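Local coordinates for nitroreductase (Desulfitobacterium hafniense, PDB 3PXV) that binds FMN and, as a member of the nitroreductase family, probably uses the flavin to carry out redox reactions on small organic substrates, at the interface of chains A and B. Coordinates in Å, arbitrary orientation; residue numbers count along the deposited sequence, not the author numbering. Chains: chain A/B, Nitroreductase.

Contact 1: the interface of chains A and B. Residues chain A 178, 180-182, 185; chain B 34, 37-38.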
ATOM      1  N   HIS A 178      14.736  -6.976   2.935  1.00 43.49           N
ATOM      2  CA  HIS A 178      15.544  -6.431   1.843  1.00 42.82           C
ATOM      3  C   HIS A 178      16.398  -5.266   2.390  1.00 41.30           C
ATOM      4  O   HIS A 178      15.955  -4.511   3.260  1.00 39.16           O
ATOM      5  CB  HIS A 178      14.674  -5.944   0.669  1.00 42.07           C
ATOM      6  CG  HIS A 178      13.931  -4.663   0.933  1.00 41.76           C
ATOM      7  ND1 HIS A 178      12.720  -4.626   1.580  1.00 38.45           N
ATOM      8  CD2 HIS A 178      14.205  -3.381   0.582  1.00 42.52           C
ATOM      9  CE1 HIS A 178      12.289  -3.378   1.632  1.00 42.49           C
ATOM     10  NE2 HIS A 178      13.170  -2.600   1.031  1.00 44.48           N
ATOM     11  N   PRO A 180      17.730  -1.757   2.441  1.00 47.66           N
ATOM     12  CA  PRO A 180      17.202  -0.531   1.790  1.00 46.56           C
ATOM     13  C   PRO A 180      18.209   0.178   0.905  1.00 47.14           C
ATOM     14  O   PRO A 180      19.354   0.349   1.301  1.00 48.74           O
ATOM     15  CB  PRO A 180      16.828   0.364   2.969  1.00 44.85           C
ATOM     16  CG  PRO A 180      16.651  -0.566   4.107  1.00 47.16           C
ATOM     17  CD  PRO A 180      17.676  -1.647   3.909  1.00 46.66           C
ATOM     18  N   ASP A 181      17.764   0.556  -0.288  1.00 47.59           N
ATOM     19  CA  ASP A 181      18.568   1.235  -1.284  1.00 48.59           C
ATOM     20  C   ASP A 181      18.346   2.739  -1.122  1.00 50.01           C
ATOM     21  O   ASP A 181      17.375   3.294  -1.661  1.00 47.10           O
ATOM     22  CB  ASP A 181      18.168   0.783  -2.707  1.00 47.57           C
ATOM     23  CG  ASP A 181      18.858   1.590  -3.799  1.00 51.45           C
ATOM     24  OD1 ASP A 181      19.785   2.381  -3.500  1.00 53.83           O
ATOM     25  OD2 ASP A 181      18.482   1.447  -4.977  1.00 55.92           O
ATOM     26  N   LYS A 182      19.270   3.384  -0.401  1.00 51.41           N
ATOM     27  CA  LYS A 182      19.188   4.821  -0.097  1.00 52.79           C
ATOM     28  C   LYS A 182      19.273   5.720  -1.330  1.00 51.76           C
ATOM     29  O   LYS A 182      18.851   6.888  -1.294  1.00 50.96           O
ATOM     30  CB  LYS A 182      20.257   5.195   0.937  1.00 54.17           C
ATOM     31  CG  LYS A 182      19.963   4.613   2.313  1.00 60.73           C
ATOM     32  CD  LYS A 182      20.981   5.054   3.408  1.00 71.17           C
ATOM     33  CE  LYS A 182      20.558   4.475   4.784  1.00 75.35           C
ATOM     34  NZ  LYS A 182      21.556   4.630   5.868  1.00 77.06           N
ATOM     35  N   ILE A 185      16.217   7.612  -2.849  1.00 46.74           N
ATOM     36  CA  ILE A 185      15.786   8.840  -2.189  1.00 44.89           C
ATOM     37  C   ILE A 185      16.521   9.985  -2.796  1.00 45.09           C
ATOM     38  O   ILE A 185      17.732   9.920  -2.905  1.00 48.02           O
ATOM     39  CB  ILE A 185      16.163   8.870  -0.677  1.00 44.50           C
ATOM     40  CG1 ILE A 185      15.372   7.802   0.084  1.00 45.34           C
ATOM     41  CG2 ILE A 185      15.875  10.240  -0.091  1.00 42.02           C
ATOM     42  CD1 ILE A 185      15.894   7.506   1.468  1.00 45.10           C
TER
ATOM     43  N   GLU B  34      13.493   7.109   4.685  1.00 44.66           N
ATOM     44  CA  GLU B  34      14.231   5.870   4.965  0.50 45.68           C
ATOM     45  C   GLU B  34      13.193   4.798   5.207  1.00 45.32           C
ATOM     46  O   GLU B  34      13.355   3.672   4.804  1.00 46.32           O
ATOM     47  CB  GLU B  34      15.166   6.021   6.179  0.50 45.81           C
ATOM     48  CG  GLU B  34      15.716   4.710   6.841  0.50 50.58           C
ATOM     49  CD  GLU B  34      16.703   3.886   5.986  0.50 47.10           C
ATOM     50  OE1 GLU B  34      17.140   4.344   4.919  0.50 48.89           O
ATOM     51  OE2 GLU B  34      17.054   2.765   6.403  0.50 46.36           O
ATOM     52  N   ILE B  37      11.669   3.471   1.781  1.00 42.96           N
ATOM     53  CA  ILE B  37      12.481   2.521   1.032  1.00 42.79           C
ATOM     54  C   ILE B  37      12.545   1.147   1.708  1.00 41.83           C
ATOM     55  O   ILE B  37      13.052   0.191   1.130  1.00 42.58           O
ATOM     56  CB  ILE B  37      13.892   3.091   0.670  1.00 44.51           C
ATOM     57  CG1 ILE B  37      14.755   3.404   1.896  1.00 44.43           C
ATOM     58  CG2 ILE B  37      13.743   4.362  -0.187  1.00 37.77           C
ATOM     59  CD1 ILE B  37      16.248   3.503   1.544  1.00 38.66           C
ATOM     60  N   GLN B  38      12.012   1.045   2.921  1.00 41.56           N
ATOM     61  CA  GLN B  38      11.945  -0.240   3.626  1.00 42.54           C
ATOM     62  C   GLN B  38      10.631  -0.967   3.280  1.00 42.10           C
ATOM     63  O   GLN B  38      10.357  -2.076   3.771  1.00 40.23           O
ATOM     64  CB  GLN B  38      12.102  -0.045   5.145  1.00 42.35           C
ATOM     65  CG  GLN B  38      13.488   0.463   5.563  1.00 44.11           C
ATOM     66  CD  GLN B  38      13.559   1.067   6.970  1.00 45.93           C
ATOM     67  OE1 GLN B  38      12.560   1.519   7.539  1.00 36.80           O
ATOM     68  NE2 GLN B  38      14.775   1.116   7.515  1.00 45.01           N
TER
HETATM   69  O   HOH W   1      14.937  -0.213  -0.912  1.00 45.83           O
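The C-terminal arm of chain A, the extended segment that in this nitroreductase fold crosses onto the partner subunit, meets B:Ile37 and B:Gln38 just past helix 26-36 of chain B. A:His178, one of the FMN-binding residues, turns the edge of its imidazole to the partner backbone. NE2 donates to the carbonyl O of B:Ile37 at 2.8 Å, and the bond is nearly straight (167° at H), in the ring plane and on a lone pair of the oxygen. The same oxygen takes part in a water bridge, the water lying 3.0 Å from A:Asp181 N, so the ring bonds this carbonyl directly and a main-chain amide of the arm reaches it through the water. Beside it the B:Ile37 side chain supplies the apolar core. Its CG1 stands between the backbone N and the carbonyl carbon (chi1 63°), which carries CD1 onto A:Pro180 CB at a tight 3.5 Å, while CG2 meets A:Ile185 CG1 at 3.8 Å. A:Lys182 runs extended across the bent B:Glu34, its CE 3.4 Å from OE1; NZ and OE1 are 4.5 Å apart, an attraction at most, without a salt bridge. The arm thus passes over the end of a partner helix on its way to strand 185-188.

Contact 2: the interface of chains A and B. Residues chain A 34, 37-38; chain B 11, 180-182.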
ATOM      1  N   GLU A  34      -8.546  -5.438  12.243  1.00 44.97           N
ATOM      2  CA  GLU A  34      -8.990  -4.072  12.606  1.00 43.85           C
ATOM      3  C   GLU A  34      -8.049  -3.004  12.046  1.00 43.85           C
ATOM      4  O   GLU A  34      -8.498  -1.925  11.627  1.00 43.77           O
ATOM      5  CB  GLU A  34      -9.065  -3.937  14.122  1.00 45.79           C
ATOM      6  CG  GLU A  34      -9.314  -2.520  14.677  1.00 54.66           C
ATOM      7  CD  GLU A  34     -10.723  -2.000  14.424  1.00 53.08           C
ATOM      8  OE1 GLU A  34     -11.639  -2.819  14.180  1.00 65.23           O
ATOM      9  OE2 GLU A  34     -10.902  -0.775  14.495  1.00 47.35           O
ATOM     10  N   ILE A  37      -8.807  -2.533   8.234  1.00 41.08           N
ATOM     11  CA  ILE A  37      -9.939  -1.659   7.857  1.00 42.15           C
ATOM     12  C   ILE A  37      -9.720  -0.160   8.182  1.00 40.90           C
ATOM     13  O   ILE A  37     -10.519   0.687   7.815  1.00 41.51           O
ATOM     14  CB  ILE A  37     -11.283  -2.147   8.437  1.00 43.38           C
ATOM     15  CG1 ILE A  37     -11.214  -2.201   9.955  1.00 45.17           C
ATOM     16  CG2 ILE A  37     -11.659  -3.525   7.845  1.00 38.74           C
ATOM     17  CD1 ILE A  37     -12.538  -2.329  10.580  1.00 41.49           C
ATOM     18  N   GLN A  38      -8.629   0.137   8.878  1.00 42.27           N
ATOM     19  CA  GLN A  38      -8.192   1.509   9.169  1.00 41.56           C
ATOM     20  C   GLN A  38      -7.267   2.040   8.042  1.00 41.40           C
ATOM     21  O   GLN A  38      -6.757   3.148   8.143  1.00 41.52           O
ATOM     22  CB  GLN A  38      -7.485   1.558  10.525  1.00 41.22           C
ATOM     23  CG  GLN A  38      -8.424   1.316  11.745  1.00 41.60           C
ATOM     24  CD  GLN A  38      -7.670   0.885  12.996  1.00 44.54           C
ATOM     25  OE1 GLN A  38      -6.482   0.575  12.918  1.00 39.21           O
ATOM     26  NE2 GLN A  38      -8.365   0.829  14.156  1.00 42.09           N
TER
ATOM     27  N   ALA B  11      -4.362   3.512  13.858  1.00 42.79           N
ATOM     28  CA  ALA B  11      -5.701   3.972  14.204  1.00 44.00           C
ATOM     29  C   ALA B  11      -5.883   5.481  14.111  1.00 46.12           C
ATOM     30  O   ALA B  11      -6.957   5.950  13.708  1.00 46.47           O
ATOM     31  CB  ALA B  11      -6.116   3.501  15.616  1.00 40.60           C
ATOM     32  N   PRO B 180     -13.640   2.905  11.090  1.00 45.37           N
ATOM     33  CA  PRO B 180     -13.453   1.568  10.569  1.00 43.29           C
ATOM     34  C   PRO B 180     -14.807   0.861  10.354  1.00 45.55           C
ATOM     35  O   PRO B 180     -15.671   0.878  11.236  1.00 43.56           O
ATOM     36  CB  PRO B 180     -12.668   0.876  11.674  1.00 41.98           C
ATOM     37  CG  PRO B 180     -11.992   1.940  12.389  1.00 45.12           C
ATOM     38  CD  PRO B 180     -12.913   3.114  12.352  1.00 46.80           C
ATOM     39  N   ASP B 181     -15.000   0.300   9.160  1.00 46.35           N
ATOM     40  CA  ASP B 181     -16.200  -0.461   8.840  1.00 46.12           C
ATOM     41  C   ASP B 181     -15.929  -1.913   9.238  1.00 46.31           C
ATOM     42  O   ASP B 181     -15.303  -2.633   8.501  1.00 44.38           O
ATOM     43  CB  ASP B 181     -16.485  -0.379   7.341  1.00 45.75           C
ATOM     44  CG  ASP B 181     -17.803  -1.031   6.954  1.00 50.56           C
ATOM     45  OD1 ASP B 181     -18.455  -1.710   7.794  1.00 49.66           O
ATOM     46  OD2 ASP B 181     -18.202  -0.831   5.795  1.00 51.36           O
ATOM     47  N   LYS B 182     -16.368  -2.321  10.420  1.00 48.76           N
ATOM     48  CA  LYS B 182     -16.166  -3.687  10.890  1.00 50.45           C
ATOM     49  C   LYS B 182     -16.859  -4.741  10.005  1.00 50.00           C
ATOM     50  O   LYS B 182     -16.449  -5.890   9.993  1.00 49.19           O
ATOM     51  CB  LYS B 182     -16.624  -3.834  12.348  1.00 51.35           C
ATOM     52  CG  LYS B 182     -15.743  -3.098  13.346  1.00 56.02           C
ATOM     53  CD  LYS B 182     -16.254  -3.288  14.780  1.00 67.61           C
ATOM     54  CE  LYS B 182     -15.472  -2.473  15.810  1.00 71.87           C
ATOM     55  NZ  LYS B 182     -16.069  -2.566  17.196  1.00 72.99           N
TER
HETATM   56  O   HOH W   2     -13.245   0.891   7.062  1.00 40.81           O
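A:Gln38 packs on B:Pro180 where the C-terminal arm of chain B passes the end of helix 26-36 in chain A. From CB, the glutamine chain leaves with CG beside the backbone N (chi1 -69°) and then runs extended, reaching two separate parts of the partner. CG lies against the proline ring, 3.7 Å from B:Pro180 CG, the two side chains slanting past each other. Farther out, CD rests 3.9 Å from CA of B:Ala11, a residue of helix 5-12. At the tip, OE1 faces B:Ala11 CA and N, too far from that amide to bond, while NE2 lies 3.8 Å from B:Ala11 CB. Replacing A:Gln38 by an alanine would probably leave B:Ala11 and one side of the proline without their packing partner, opening a gap between the arm and helix 5-12. The neighbouring A:Ile37 presses on the same proline, its CD1 3.4 Å from B:Pro180 CB, and crosses it at about a right angle. At the same CB-CG edge of the proline, OE2 of the A:Glu34 carboxylate comes within 3.6 Å of B:Pro180 CG, brought there by a bend at chi2 (71°). A water joins the two backbones, 2.8 Å from both A:Ile37 O and B:Asp181 N. Together these contacts hold the exchanged arm against the other subunit and are likely to stabilise the dimer.

Contact 3: the interface of chains A and B. Residues chain A 110-111, 114-115; chain B 110-111, 114-115.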
ATOM      1  N   LEU A 110      -6.096  -1.060  -6.920  1.00 44.18           N
ATOM      2  CA  LEU A 110      -4.817  -1.774  -6.732  1.00 43.89           C
ATOM      3  C   LEU A 110      -3.914  -0.985  -5.788  1.00 42.66           C
ATOM      4  O   LEU A 110      -3.256  -1.567  -4.923  1.00 43.73           O
ATOM      5  CB  LEU A 110      -4.095  -2.044  -8.053  1.00 44.58           C
ATOM      6  CG  LEU A 110      -4.630  -3.153  -8.965  1.00 48.41           C
ATOM      7  CD1 LEU A 110      -3.957  -3.069 -10.324  1.00 46.82           C
ATOM      8  CD2 LEU A 110      -4.473  -4.559  -8.373  1.00 45.84           C
ATOM      9  N   VAL A 111      -3.888   0.333  -5.942  1.00 41.67           N
ATOM     10  CA  VAL A 111      -3.118   1.176  -5.025  1.00 41.03           C
ATOM     11  C   VAL A 111      -3.674   1.048  -3.598  1.00 41.50           C
ATOM     12  O   VAL A 111      -2.906   0.906  -2.635  1.00 40.71           O
ATOM     13  CB  VAL A 111      -3.143   2.671  -5.409  1.00 43.34           C
ATOM     14  CG1 VAL A 111      -2.393   3.480  -4.342  1.00 33.39           C
ATOM     15  CG2 VAL A 111      -2.581   2.885  -6.809  1.00 40.35           C
ATOM     16  N   GLY A 114      -2.600  -2.291  -1.963  1.00 41.06           N
ATOM     17  CA  GLY A 114      -1.244  -2.225  -1.421  1.00 39.91           C
ATOM     18  C   GLY A 114      -1.201  -1.502  -0.087  1.00 39.92           C
ATOM     19  O   GLY A 114      -0.547  -1.937   0.849  1.00 37.97           O
ATOM     20  N   ILE A 115      -1.951  -0.413   0.022  1.00 41.55           N
ATOM     21  CA  ILE A 115      -2.007   0.346   1.263  1.00 38.33           C
ATOM     22  C   ILE A 115      -2.487  -0.543   2.394  1.00 36.72           C
ATOM     23  O   ILE A 115      -1.913  -0.557   3.460  1.00 38.48           O
ATOM     24  CB  ILE A 115      -2.927   1.539   1.112  1.00 38.17           C
ATOM     25  CG1 ILE A 115      -2.267   2.618   0.240  1.00 37.81           C
ATOM     26  CG2 ILE A 115      -3.307   2.126   2.487  1.00 33.50           C
ATOM     27  CD1 ILE A 115      -3.224   3.811  -0.111  1.00 39.73           C
TER
ATOM     28  N   LEU B 110       1.517  -0.583  -9.108  1.00 43.77           N
ATOM     29  CA  LEU B 110       0.557   0.201  -8.361  1.00 42.55           C
ATOM     30  C   LEU B 110       0.392  -0.353  -6.951  1.00 40.52           C
ATOM     31  O   LEU B 110       0.393   0.414  -6.024  1.00 42.20           O
ATOM     32  CB  LEU B 110      -0.779   0.293  -9.100  1.00 44.02           C
ATOM     33  CG  LEU B 110      -0.722   1.244 -10.313  1.00 45.98           C
ATOM     34  CD1 LEU B 110      -1.934   1.027 -11.185  1.00 46.93           C
ATOM     35  CD2 LEU B 110      -0.641   2.689  -9.896  1.00 47.89           C
ATOM     36  N   VAL B 111       0.239  -1.662  -6.782  1.00 41.69           N
ATOM     37  CA  VAL B 111       0.158  -2.276  -5.448  1.00 39.64           C
ATOM     38  C   VAL B 111       1.403  -1.816  -4.627  1.00 40.79           C
ATOM     39  O   VAL B 111       1.277  -1.168  -3.562  1.00 40.18           O
ATOM     40  CB  VAL B 111       0.072  -3.822  -5.565  1.00 43.69           C
ATOM     41  CG1 VAL B 111       0.291  -4.499  -4.212  1.00 32.88           C
ATOM     42  CG2 VAL B 111      -1.284  -4.277  -6.254  1.00 37.55           C
ATOM     43  N   GLY B 114       1.202   1.712  -3.477  1.00 40.89           N
ATOM     44  CA  GLY B 114       0.335   1.909  -2.314  1.00 39.46           C
ATOM     45  C   GLY B 114       0.992   1.429  -1.035  1.00 39.61           C
ATOM     46  O   GLY B 114       0.824   2.018   0.016  1.00 37.87           O
ATOM     47  N   ILE B 115       1.752   0.338  -1.145  1.00 41.10           N
ATOM     48  CA  ILE B 115       2.490  -0.191  -0.012  1.00 39.22           C
ATOM     49  C   ILE B 115       3.462   0.844   0.492  1.00 39.94           C
ATOM     50  O   ILE B 115       3.598   1.036   1.688  1.00 40.18           O
ATOM     51  CB  ILE B 115       3.251  -1.440  -0.396  1.00 39.27           C
ATOM     52  CG1 ILE B 115       2.245  -2.582  -0.598  1.00 39.27           C
ATOM     53  CG2 ILE B 115       4.299  -1.779   0.678  1.00 36.43           C
ATOM     54  CD1 ILE B 115       2.839  -3.928  -0.991  1.00 40.17           C
TER
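Helix 106-126 of each subunit meets its symmetry mate through B:Leu110, A:Val111 and the glycines A:Gly114 and B:Gly114, forming the helix-on-helix core of a dimer typical of the nitroreductase family. The side-chain packing is aliphatic and reciprocal. A:Val111 directs CG2 at B:Leu110 CD2, 3.7 Å away, and B:Val111 returns the contact, its CG2 3.8 Å from A:Leu110 CD2; in both pairs the branches slant past one another. The valine torsion explains the division of labour: with CG1 anti to the backbone N (chi1 176° in A:Val111), CG2 is turned to the leucine and CG1 to the glycine. A second kind of contact sets side chains against bare backbone. A:Val111 CG1 sits 3.7 Å from B:Gly114 CA, and B:Val111 CG1 lies 3.9 Å from A:Gly114 CA. The lack of a side chain at this position is likely to be what lets the helices come so close, with A:Ile115 CG1 3.7 Å from B:Gly114 CA, and B:Ile115 CG1 packs on A:Gly114 in the same way. Backbone carbonyls also come up against carbon: A:Gly114 O lies 3.2 Å from B:Ile115 CG1, B:Gly114 O equally far from A:Ile115 CG1, and A:Val111 O is 3.4 Å from B:Gly114 CA.

Contacts 1 and 2 are twins related by the two-fold, with the chains exchanged: each sets the arm around residues 180-182 of one subunit against residues 34, 37 and 38 of the other. Their C-alpha centres lie about 29 Å apart. Contact 3 falls between them, about 17 Å from either, and pairs helix 106-126 with its own copy, the same residues serving on both sides. Close helix packing at the centre is therefore flanked by two reciprocal arm exchanges. The FMN-binding histidine of contact 1 and flavin-pocket residues of contact 3 lie at or beside the subunit boundary, so cofactor binding is probably tied to dimer assembly.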